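Side-chain contacts in putative antioxidant defense protein Mlr4105 (Mesorhizobium loti, PDB 3C1L), which probably acts as a peroxiredoxin-type antioxidant enzyme of the all-helical AhpD-like, carboxymuconolactone decarboxylase family: residues Ala40-Phe43 with Lys47-Ala50; Asp53-Leu58 with Ala162-Met167; Ser79-Tyr84 with Lys129-Pro134; Gly104-Leu107 with Ala113-Leu116. All blocks are in the same frame, centred on the assembly; numbering follows the deposited sequence.

Contact 1: Ala40-Phe43 with Lys47-Ala50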
loop_
_atom_site.group_PDB
_atom_site.type_symbol
_atom_site.label_atom_id
_atom_site.label_comp_id
_atom_site.label_asym_id
_atom_site.label_seq_id
_atom_site.Cartn_x
_atom_site.Cartn_y
_atom_site.Cartn_z
ATOM N N ALA B 40 7.554 -7.630 31.463
ATOM C CA ALA B 40 6.802 -6.432 31.025
ATOM C C ALA B 40 5.446 -6.269 31.764
ATOM O O ALA B 40 5.035 -5.164 32.094
ATOM C CB ALA B 40 6.579 -6.473 29.473
ATOM N N TYR B 41 4.752 -7.382 32.008
ATOM C CA TYR B 41 3.430 -7.391 32.657
ATOM C C TYR B 41 3.463 -7.537 34.172
ATOM O O TYR B 41 2.404 -7.528 34.815
ATOM C CB TYR B 41 2.533 -8.496 32.047
ATOM C CG TYR B 41 2.044 -8.148 30.663
ATOM C CD1 TYR B 41 0.942 -7.322 30.489
ATOM C CD2 TYR B 41 2.673 -8.621 29.537
ATOM C CE1 TYR B 41 0.478 -6.983 29.227
ATOM C CE2 TYR B 41 2.223 -8.255 28.261
ATOM C CZ TYR B 41 1.118 -7.434 28.133
ATOM O OH TYR B 41 0.640 -7.072 26.908
ATOM N N ALA B 42 4.655 -7.620 34.764
ATOM C CA ALA B 42 4.751 -7.901 36.210
ATOM C C ALA B 42 4.472 -6.685 37.103
ATOM O O ALA B 42 4.400 -6.830 38.322
ATOM C CB ALA B 42 6.094 -8.502 36.547
ATOM N N PHE B 43 4.304 -5.499 36.515
ATOM C CA PHE B 43 3.941 -4.288 37.303
ATOM C C PHE B 43 2.494 -4.377 37.818
ATOM O O PHE B 43 2.101 -3.609 38.690
ATOM C CB PHE B 43 4.121 -2.994 36.487
ATOM C CG PHE B 43 3.118 -2.834 35.331
ATOM C CD1 PHE B 43 1.862 -2.274 35.540
ATOM C CD2 PHE B 43 3.444 -3.231 34.062
ATOM C CE1 PHE B 43 0.965 -2.123 34.502
ATOM C CE2 PHE B 43 2.533 -3.086 33.004
ATOM C CZ PHE B 43 1.298 -2.533 33.234
ATOM N N LYS B 47 -2.815 -7.989 35.136
ATOM C CA LYS B 47 -2.496 -8.028 33.741
ATOM C C LYS B 47 -1.682 -9.299 33.379
ATOM O O LYS B 47 -1.986 -9.981 32.415
ATOM C CB LYS B 47 -1.705 -6.768 33.366
ATOM C CG LYS B 47 -2.425 -5.456 33.635
ATOM C CD LYS B 47 -1.844 -4.316 32.783
ATOM C CE LYS B 47 -2.465 -2.943 33.053
ATOM N NZ LYS B 47 -3.852 -2.966 33.559
ATOM N N LEU B 48 -0.647 -9.593 34.155
ATOM C CA LEU B 48 0.204 -10.764 33.939
ATOM C C LEU B 48 -0.655 -12.020 33.869
ATOM O O LEU B 48 -0.548 -12.789 32.928
ATOM C CB LEU B 48 1.248 -10.865 35.070
ATOM C CG LEU B 48 2.310 -11.962 35.075
ATOM C CD1 LEU B 48 3.168 -11.892 33.812
ATOM C CD2 LEU B 48 3.197 -11.853 36.342
ATOM N N ARG B 49 -1.519 -12.221 34.851
ATOM C CA ARG B 49 -2.436 -13.343 34.815
ATOM C C ARG B 49 -3.325 -13.342 33.573
ATOM O O ARG B 49 -3.608 -14.392 33.056
ATOM C CB ARG B 49 -3.335 -13.397 36.048
ATOM C CG ARG B 49 -2.791 -14.260 37.182
ATOM C CD ARG B 49 -2.608 -15.735 36.780
ATOM N NE ARG B 49 -3.834 -16.336 36.245
ATOM C CZ ARG B 49 -4.760 -16.959 36.978
ATOM N NH1 ARG B 49 -4.625 -17.067 38.306
ATOM N NH2 ARG B 49 -5.842 -17.469 36.385
ATOM N N ALA B 50 -3.812 -12.176 33.149
ATOM C CA ALA B 50 -4.635 -12.082 31.956
ATOM C C ALA B 50 -3.801 -12.551 30.773
ATOM O O ALA B 50 -4.240 -13.395 29.965
ATOM C CB ALA B 50 -5.113 -10.634 31.720
#
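The ammonium NZ of Lys-47 is gripped by a salt bridge to Asp-57 of the second subunit and, more weakly, by a long ion pair with Asp-44 in its own chain, while the methylenes behind it run past the rings of Tyr-41 and Phe-43. Lysine suits this buried post because a greasy stem carries the charge. Near the backbone, Lys-47 CB meets the edge of the Tyr-41 ring close to its plane, 3.9 Å from CD1. Further out, Lys-47 CD lies 3.6 Å from Phe-43 CZ, approaching that ring obliquely, and CE keeps 3.8 Å from the same CZ. The ring of Phe-43 arrives there because its CG sits between the backbone N and the carbonyl carbon (chi1 69°), which folds it back over the turn. Leu-48 packs on the backbone and CB of Tyr-41: its CB is 3.5 Å from Tyr-41 O and its CD1 3.9 Å from Tyr-41 CB. Trp-156 of the second subunit meets both aromatic rings edge-to-face. With an alanine in place of Phe-43, the outer methylenes of Lys-47 would probably lose their apolar wall and Trp-156 of the neighbour one of its aromatic mates. Between the two segments the contact is thus apolar packing, and the charge at the end of Lys-47 is spent across the subunit interface, where burial would probably strengthen its pairing with Asp-57.

Contact 2: Asp53-Leu58 with Ala162-Met167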
loop_
_atom_site.group_PDB
_atom_site.type_symbol
_atom_site.label_atom_id
_atom_site.label_comp_id
_atom_site.label_asym_id
_atom_site.label_seq_id
_atom_site.Cartn_x
_atom_site.Cartn_y
_atom_site.Cartn_z
ATOM N N ASP B 53 -2.982 -16.503 30.860
ATOM C CA ASP B 53 -4.227 -17.207 30.565
ATOM C C ASP B 53 -4.524 -17.271 29.076
ATOM O O ASP B 53 -4.749 -18.366 28.569
ATOM C CB ASP B 53 -5.451 -16.523 31.230
ATOM C CG ASP B 53 -5.556 -16.773 32.718
ATOM O OD1 ASP B 53 -4.954 -17.739 33.262
ATOM O OD2 ASP B 53 -6.288 -15.992 33.353
ATOM N N ILE B 54 -4.554 -16.103 28.395
ATOM C CA ILE B 54 -4.826 -16.033 26.956
ATOM C C ILE B 54 -3.713 -16.706 26.189
ATOM O O ILE B 54 -3.983 -17.373 25.219
ATOM C CB ILE B 54 -4.909 -14.596 26.351
ATOM C CG1 ILE B 54 -6.019 -13.798 26.971
ATOM C CG2 ILE B 54 -5.306 -14.644 24.874
ATOM C CD1 ILE B 54 -7.375 -14.054 26.294
ATOM N N TYR B 55 -2.461 -16.485 26.571
ATOM C CA TYR B 55 -1.349 -17.059 25.792
ATOM C C TYR B 55 -1.372 -18.609 25.824
ATOM O O TYR B 55 -1.157 -19.285 24.802
ATOM C CB TYR B 55 -0.017 -16.582 26.337
ATOM C CG TYR B 55 1.136 -17.134 25.547
ATOM C CD1 TYR B 55 1.553 -16.512 24.373
ATOM C CD2 TYR B 55 1.774 -18.284 25.938
ATOM C CE1 TYR B 55 2.608 -17.031 23.622
ATOM C CE2 TYR B 55 2.816 -18.817 25.178
ATOM C CZ TYR B 55 3.225 -18.182 24.043
ATOM O OH TYR B 55 4.252 -18.696 23.303
ATOM N N ASN B 56 -1.570 -19.141 27.019
ATOM C CA ASN B 56 -1.563 -20.543 27.224
ATOM C C ASN B 56 -2.734 -21.241 26.573
ATOM O O ASN B 56 -2.536 -22.221 25.889
ATOM C CB ASN B 56 -1.561 -20.856 28.717
ATOM C CG ASN B 56 -0.225 -20.579 29.356
ATOM O OD1 ASN B 56 0.805 -20.727 28.705
ATOM N ND2 ASN B 56 -0.229 -20.188 30.643
ATOM N N ASP B 57 -3.952 -20.774 26.801
ATOM C CA ASP B 57 -5.068 -21.369 26.076
ATOM C C ASP B 57 -4.785 -21.368 24.585
ATOM O O ASP B 57 -4.975 -22.375 23.908
ATOM C CB ASP B 57 -6.377 -20.611 26.294
ATOM C CG ASP B 57 -7.562 -21.334 25.662
ATOM O OD1 ASP B 57 -7.963 -22.359 26.226
ATOM O OD2 ASP B 57 -8.075 -20.892 24.611
ATOM N N LEU B 58 -4.331 -20.229 24.088
ATOM C CA LEU B 58 -4.145 -20.021 22.653
ATOM C C LEU B 58 -3.087 -20.965 22.098
ATOM O O LEU B 58 -3.278 -21.614 21.061
ATOM C CB LEU B 58 -3.694 -18.565 22.405
ATOM C CG LEU B 58 -4.290 -17.715 21.292
ATOM C CD1 LEU B 58 -4.697 -18.579 20.131
ATOM C CD2 LEU B 58 -5.499 -16.839 21.791
ATOM N N ALA B 162 -3.728 -15.868 14.606
ATOM C CA ALA B 162 -3.231 -14.822 13.722
ATOM C C ALA B 162 -3.563 -13.404 14.288
ATOM O O ALA B 162 -2.695 -12.542 14.366
ATOM C CB ALA B 162 -3.728 -15.070 12.240
ATOM N N ALA B 163 -4.778 -13.256 14.789
ATOM C CA ALA B 163 -5.260 -12.045 15.460
ATOM C C ALA B 163 -4.397 -11.628 16.645
ATOM O O ALA B 163 -3.992 -10.476 16.751
ATOM C CB ALA B 163 -6.734 -12.235 15.909
ATOM N N PHE B 164 -4.118 -12.588 17.531
ATOM C CA PHE B 164 -3.346 -12.372 18.756
ATOM C C PHE B 164 -1.981 -11.847 18.482
ATOM O O PHE B 164 -1.507 -10.991 19.199
ATOM C CB PHE B 164 -3.203 -13.708 19.508
ATOM C CG PHE B 164 -2.487 -13.598 20.791
ATOM C CD1 PHE B 164 -3.147 -13.194 21.936
ATOM C CD2 PHE B 164 -1.148 -13.940 20.882
ATOM C CE1 PHE B 164 -2.446 -13.119 23.167
ATOM C CE2 PHE B 164 -0.460 -13.857 22.108
ATOM C CZ PHE B 164 -1.098 -13.457 23.224
ATOM N N PHE B 165 -1.368 -12.342 17.419
ATOM C CA PHE B 165 -0.043 -11.861 17.004
ATOM C C PHE B 165 0.019 -10.509 16.363
ATOM O O PHE B 165 0.992 -9.770 16.533
ATOM C CB PHE B 165 0.722 -12.961 16.256
ATOM C CG PHE B 165 1.293 -13.970 17.241
ATOM C CD1 PHE B 165 2.444 -13.675 17.929
ATOM C CD2 PHE B 165 0.569 -15.044 17.626
ATOM C CE1 PHE B 165 2.932 -14.519 18.890
ATOM C CE2 PHE B 165 1.036 -15.900 18.578
ATOM C CZ PHE B 165 2.234 -15.635 19.221
ATOM N N ASN B 166 -1.043 -10.152 15.665
ATOM C CA ASN B 166 -1.231 -8.783 15.275
ATOM C C ASN B 166 -1.326 -7.812 16.452
ATOM O O ASN B 166 -0.894 -6.688 16.356
ATOM C CB ASN B 166 -2.443 -8.690 14.380
ATOM C CG ASN B 166 -2.089 -9.064 12.958
ATOM O OD1 ASN B 166 -1.541 -8.233 12.261
ATOM N ND2 ASN B 166 -2.306 -10.340 12.559
HETATM N N MSE B 167 -1.884 -8.268 17.574
HETATM C CA MSE B 167 -1.886 -7.475 18.778
HETATM C C MSE B 167 -0.500 -7.447 19.424
HETATM O O MSE B 167 -0.052 -6.395 19.816
HETATM C CB MSE B 167 -2.928 -7.982 19.811
HETATM C CG MSE B 167 -2.642 -7.527 21.239
HETATM SE SE MSE B 167 -4.003 -8.067 22.465
HETATM C CE MSE B 167 -3.572 -6.658 23.768
#
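Phe-164 is the one residue of 162-167 in direct touch with 53-58, and three side chains receive its ring. Ile-54 CG2 approaches it obliquely, 3.7 Å from Phe-164 CE1. Tyr-55 presents a ring edge instead: its CD1 is 4.0 Å from Phe-164 CE2, the two side chains crossing at about a right angle. Leu-58 CD2 reaches Phe-164 CD1 more loosely at 4.3 Å. A broad, flat phenylalanine suits this place, since the axes of the two segments approach no closer than 11.7 Å and small residues could not span such a gap. The ring extends straight across it because CG stands opposite the backbone N (chi1 -178°). Phe-165 lies beside it, with its CD2 at the edge of the Phe-164 ring and its own face under Phe-164 CD2, which sits 3.7 Å above the plane, toward the rim. Beyond this shell, Phe-51 of helix 45-60 and Met-167 of the second subunit also touch Phe-164, while Phe-165 meets His-90 edge-to-face. The two segments run roughly antiparallel, their axes inclined at 145°, as neighbours in an all-helical bundle; helix 67-80 flanks them, touching Tyr-55 through Glu-71 and Phe-165 through Ala-74, and the second subunit packs against both helices.

Contact 3: Ser79-Tyr84 with Lys129-Pro134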
loop_
_atom_site.group_PDB
_atom_site.type_symbol
_atom_site.label_atom_id
_atom_site.label_comp_id
_atom_site.label_asym_id
_atom_site.label_seq_id
_atom_site.Cartn_x
_atom_site.Cartn_y
_atom_site.Cartn_z
ATOM N N SER B 79 6.559 -11.951 10.757
ATOM C CA SER B 79 7.406 -11.674 9.589
ATOM C C SER B 79 6.854 -10.542 8.723
ATOM O O SER B 79 7.549 -9.619 8.333
ATOM C CB SER B 79 7.511 -12.915 8.712
ATOM O OG SER B 79 8.467 -12.668 7.706
ATOM N N ILE B 80 5.565 -10.595 8.470
ATOM C CA ILE B 80 4.864 -9.511 7.756
ATOM C C ILE B 80 4.986 -8.170 8.482
ATOM O O ILE B 80 5.194 -7.151 7.840
ATOM C CB ILE B 80 3.406 -9.892 7.568
ATOM C CG1 ILE B 80 3.301 -11.098 6.626
ATOM C CG2 ILE B 80 2.618 -8.795 6.935
ATOM C CD1 ILE B 80 1.969 -11.778 6.668
ATOM N N ASN B 81 4.888 -8.173 9.811
ATOM C CA ASN B 81 4.885 -6.933 10.593
ATOM C C ASN B 81 6.271 -6.558 11.081
ATOM O O ASN B 81 6.450 -5.542 11.733
ATOM C CB ASN B 81 3.933 -7.035 11.776
ATOM C CG ASN B 81 2.452 -7.172 11.368
ATOM O OD1 ASN B 81 1.972 -6.590 10.370
ATOM N ND2 ASN B 81 1.711 -7.872 12.193
ATOM N N HIS B 82 7.264 -7.353 10.721
ATOM C CA HIS B 82 8.651 -7.099 11.076
ATOM C C HIS B 82 8.851 -6.943 12.584
ATOM O O HIS B 82 9.511 -6.028 13.023
ATOM C CB HIS B 82 9.240 -5.901 10.299
ATOM C CG HIS B 82 9.352 -6.134 8.815
ATOM N ND1 HIS B 82 10.232 -7.044 8.256
ATOM C CD2 HIS B 82 8.669 -5.590 7.782
ATOM C CE1 HIS B 82 10.104 -7.017 6.942
ATOM N NE2 HIS B 82 9.164 -6.145 6.630
ATOM N N CYS B 83 8.286 -7.865 13.367
ATOM C CA CYS B 83 8.386 -7.820 14.810
ATOM C C CYS B 83 9.614 -8.565 15.339
ATOM O O CYS B 83 9.623 -9.774 15.369
ATOM C CB CYS B 83 7.152 -8.420 15.475
ATOM S SG CYS B 83 7.238 -8.251 17.331
ATOM N N TYR B 84 10.613 -7.815 15.788
ATOM C CA TYR B 84 11.830 -8.381 16.356
ATOM C C TYR B 84 11.616 -9.303 17.582
ATOM O O TYR B 84 12.259 -10.362 17.708
ATOM C CB TYR B 84 12.752 -7.246 16.744
ATOM C CG TYR B 84 14.022 -7.704 17.377
ATOM C CD1 TYR B 84 14.816 -8.665 16.761
ATOM C CD2 TYR B 84 14.441 -7.177 18.602
ATOM C CE1 TYR B 84 15.985 -9.104 17.345
ATOM C CE2 TYR B 84 15.608 -7.605 19.174
ATOM C CZ TYR B 84 16.375 -8.552 18.536
ATOM O OH TYR B 84 17.521 -8.964 19.131
ATOM N N LYS B 129 -3.516 -12.865 4.659
ATOM C CA LYS B 129 -4.665 -11.995 4.297
ATOM C C LYS B 129 -5.318 -11.325 5.511
ATOM O O LYS B 129 -5.609 -10.161 5.502
ATOM C CB LYS B 129 -5.747 -12.760 3.490
ATOM C CG LYS B 129 -6.747 -11.795 2.875
ATOM C CD LYS B 129 -7.663 -12.390 1.908
ATOM C CE LYS B 129 -8.612 -11.330 1.385
ATOM N NZ LYS B 129 -9.658 -11.974 0.519
ATOM N N LEU B 130 -5.525 -12.065 6.578
ATOM C CA LEU B 130 -6.038 -11.468 7.826
ATOM C C LEU B 130 -5.050 -10.407 8.406
ATOM O O LEU B 130 -5.474 -9.494 9.086
ATOM C CB LEU B 130 -6.316 -12.542 8.895
ATOM C CG LEU B 130 -7.169 -12.094 10.085
ATOM C CD1 LEU B 130 -8.566 -11.707 9.563
ATOM C CD2 LEU B 130 -7.239 -13.170 11.066
ATOM N N THR B 131 -3.761 -10.555 8.147
ATOM C CA THR B 131 -2.724 -9.595 8.656
ATOM C C THR B 131 -2.644 -8.335 7.800
ATOM O O THR B 131 -2.529 -7.202 8.319
ATOM C CB THR B 131 -1.338 -10.258 8.762
ATOM O OG1 THR B 131 -1.414 -11.343 9.700
ATOM C CG2 THR B 131 -0.250 -9.283 9.231
ATOM N N GLU B 132 -2.714 -8.511 6.491
ATOM C CA GLU B 132 -2.557 -7.387 5.546
ATOM C C GLU B 132 -3.836 -6.648 5.180
ATOM O O GLU B 132 -3.814 -5.455 4.884
ATOM C CB GLU B 132 -1.912 -7.859 4.254
ATOM C CG GLU B 132 -0.516 -8.481 4.411
ATOM C CD GLU B 132 0.052 -9.030 3.099
ATOM O OE1 GLU B 132 -0.686 -9.229 2.070
ATOM O OE2 GLU B 132 1.258 -9.310 3.130
ATOM N N GLU B 133 -4.945 -7.336 5.132
ATOM C CA GLU B 133 -6.165 -6.683 4.634
ATOM C C GLU B 133 -7.371 -7.338 5.276
ATOM O O GLU B 133 -8.125 -8.079 4.641
ATOM C CB GLU B 133 -6.229 -6.667 3.094
ATOM C CG GLU B 133 -5.754 -7.930 2.460
ATOM C CD GLU B 133 -5.578 -7.860 0.909
ATOM O OE1 GLU B 133 -5.732 -6.770 0.290
ATOM O OE2 GLU B 133 -5.314 -8.946 0.311
ATOM N N PRO B 134 -7.506 -7.107 6.570
ATOM C CA PRO B 134 -8.633 -7.687 7.259
ATOM C C PRO B 134 -10.006 -7.189 6.750
ATOM O O PRO B 134 -10.981 -7.912 6.875
ATOM C CB PRO B 134 -8.372 -7.303 8.715
ATOM C CG PRO B 134 -7.504 -6.054 8.642
ATOM C CD PRO B 134 -6.625 -6.342 7.469
HETATM O O HOH W 1 -0.559 -6.008 10.009
#
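The amide of Asn-81 meets the CG2 methyl of Thr-131 almost evenly with its two ends, OD1 at 3.7 Å and ND2 at 3.8 Å from that carbon, while ND2 is hydrogen-bonded to Asn-169 OD1. Next to it, the ring of His-82 has Ser-79 O over one face, and it meets His-82 of the third subunit with the two planes nearly parallel. A further flat group, the carboxylate of Glu-132, passes Ile-80 on its way to a salt bridge with Lys-136 of the fourth subunit. Ile-80 and Thr-131 reach toward each other tip to tip, their CG2 methyls 3.7 Å apart, and Glu-132 CG adds a contact of 4.0 Å to Ile-80 CG2. Threonine suits the spot by dividing its branches: the methyl, opposite the backbone N, faces helix 67-80, while OG1 (chi1 -62°) bonds back to Ala-127 O in its own helix. A water lies 2.6 Å from Asn-81 OD1 and 2.9 Å from Thr-131 O and probably links the two, though it cannot be assigned to both with certainty. Helix 67-80 ends here in a Schellman motif with His-82 at positive phi, and Cys-83 then serves as N-cap of helix 84-98. Cys-83 also opens a CxxC sequence, which in AhpD relatives carries the redox chemistry, so a similar role is possible. Methyl packing, probably aided by a shared water, joins the helix ends beside polar groups satisfied by other partners.

Contact 4: Gly104-Leu107 with Ala113-Leu116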
loop_
_atom_site.group_PDB
_atom_site.type_symbol
_atom_site.label_atom_id
_atom_site.label_comp_id
_atom_site.label_asym_id
_atom_site.label_seq_id
_atom_site.Cartn_x
_atom_site.Cartn_y
_atom_site.Cartn_z
ATOM N N GLY B 104 12.805 -22.999 10.751
ATOM C CA GLY B 104 12.677 -21.795 11.595
ATOM C C GLY B 104 13.010 -20.535 10.800
ATOM O O GLY B 104 12.270 -19.564 10.821
ATOM N N GLU B 105 14.117 -20.609 10.062
ATOM C CA GLU B 105 14.622 -19.507 9.262
ATOM C C GLU B 105 13.680 -19.186 8.086
ATOM O O GLU B 105 13.378 -18.027 7.867
ATOM C CB GLU B 105 16.060 -19.775 8.812
ATOM C CG GLU B 105 17.043 -19.961 9.997
ATOM C CD GLU B 105 17.297 -18.669 10.796
ATOM O OE1 GLU B 105 18.143 -17.834 10.379
ATOM O OE2 GLU B 105 16.655 -18.487 11.852
HETATM N N MSE B 106 13.160 -20.189 7.397
HETATM C CA MSE B 106 12.195 -19.940 6.302
HETATM C C MSE B 106 10.927 -19.245 6.732
HETATM O O MSE B 106 10.422 -18.365 6.019
HETATM C CB MSE B 106 11.816 -21.235 5.608
HETATM C CG MSE B 106 12.974 -21.847 4.867
HETATM SE SE MSE B 106 12.645 -23.622 4.156
HETATM C CE MSE B 106 14.287 -23.825 3.155
ATOM N N LEU B 107 10.385 -19.622 7.879
ATOM C CA LEU B 107 9.174 -18.973 8.348
ATOM C C LEU B 107 9.430 -17.500 8.706
ATOM O O LEU B 107 8.585 -16.618 8.454
ATOM C CB LEU B 107 8.608 -19.727 9.526
ATOM C CG LEU B 107 7.668 -20.888 9.189
ATOM C CD1 LEU B 107 8.045 -21.669 7.926
ATOM C CD2 LEU B 107 7.722 -21.755 10.378
ATOM N N ALA B 113 9.043 -20.232 0.717
ATOM C CA ALA B 113 10.246 -21.041 0.422
ATOM C C ALA B 113 10.234 -22.415 1.113
ATOM O O ALA B 113 11.029 -23.248 0.801
ATOM C CB ALA B 113 11.530 -20.259 0.804
ATOM N N ALA B 114 9.351 -22.658 2.074
ATOM C CA ALA B 114 9.334 -23.962 2.755
ATOM C C ALA B 114 8.446 -24.974 2.015
ATOM O O ALA B 114 7.477 -24.625 1.373
ATOM C CB ALA B 114 8.910 -23.810 4.195
ATOM N N ASP B 115 8.799 -26.235 2.091
ATOM C CA ASP B 115 8.019 -27.297 1.441
ATOM C C ASP B 115 6.883 -27.690 2.384
ATOM O O ASP B 115 6.982 -28.680 3.129
ATOM C CB ASP B 115 8.964 -28.452 1.186
ATOM C CG ASP B 115 8.333 -29.603 0.399
ATOM O OD1 ASP B 115 7.502 -29.381 -0.520
ATOM O OD2 ASP B 115 8.729 -30.751 0.695
ATOM N N LEU B 116 5.831 -26.877 2.407
ATOM C CA LEU B 116 4.702 -27.089 3.304
ATOM C C LEU B 116 3.592 -27.896 2.632
ATOM O O LEU B 116 3.389 -27.799 1.425
ATOM C CB LEU B 116 4.142 -25.744 3.739
ATOM C CG LEU B 116 5.098 -24.804 4.487
ATOM C CD1 LEU B 116 4.397 -23.547 4.771
ATOM C CD2 LEU B 116 5.625 -25.423 5.774
#
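The selenium of Met-106 rests directly on the backbone of the loop: SE is 3.6 Å from Ala-114 CA and 3.7 Å from Ala-114 CB. Met-106 is a selenomethionine, with SE standing where methionine has its sulfur. Its chain leaves the helix extended beyond CG (chi2 172°), which carries the heavy atom across to the loop and sets Met-106 SE 3.7 Å from Ala-113 O, with the terminal CE at 4.1 Å from the same oxygen. A long, unbranched, polarisable side chain fits well against such a surface, and Ala-114 lets it come close, because nothing larger than a methyl intervenes. That methyl also touches the stem of Met-106, CB to CB at 4.1 Å, and more loosely Leu-107, whose CD1 is 4.4 Å from Ala-114 CB.

Helix 101-109 and the loop leading to helix 118-132 are thereby folded against each other, forming the link between these two helices within the all-helical AhpD-like fold. Asp-115 forms the centre of an inverse gamma turn in this loop, closed by a weak bond from Leu-116 N to Ala-114 O at 3.0 Å. The exposed Asp-115 side chain leads away from the helix, while Leu-116 packs on Met-72 of helix 67-80 and on Thr-121 and Leu-124 of helix 118-132. Leu-107, apolar and buried, likewise joins Met-72 and Val-75, as well as Val-94 of helix 84-98. On the side of the third subunit, its Tyr-84 packs on both Met-106 and Ala-113, and its Arg-178 NH1 donates a hydrogen bond to Ala-113 O.

How the contacts relate
Contacts 1 and 2 both use helix 45-60, their centres 15 Å apart, and both face the second subunit. Contact 2 touches contact 3 through Asn-166, whose ND2 lies 3.2 Å from Thr-131 OG1 and whose OD1 lies 3.3 Å from Asn-81 ND2, both probable hydrogen bonds. Contact 3 in turn packs on contact 4, Ser-79 CB being 3.9 Å from Leu-107 O, and these two share the third subunit. Contacts 1 and 4 lie on opposite sides of the chain's centre, about 33 Å between centres. The possible redox cysteine, Cys-83, belongs to contact 3, so contacts 2 and 4 border its segment, whereas contact 1 is remote, its centre about 25 Å from that of contact 3.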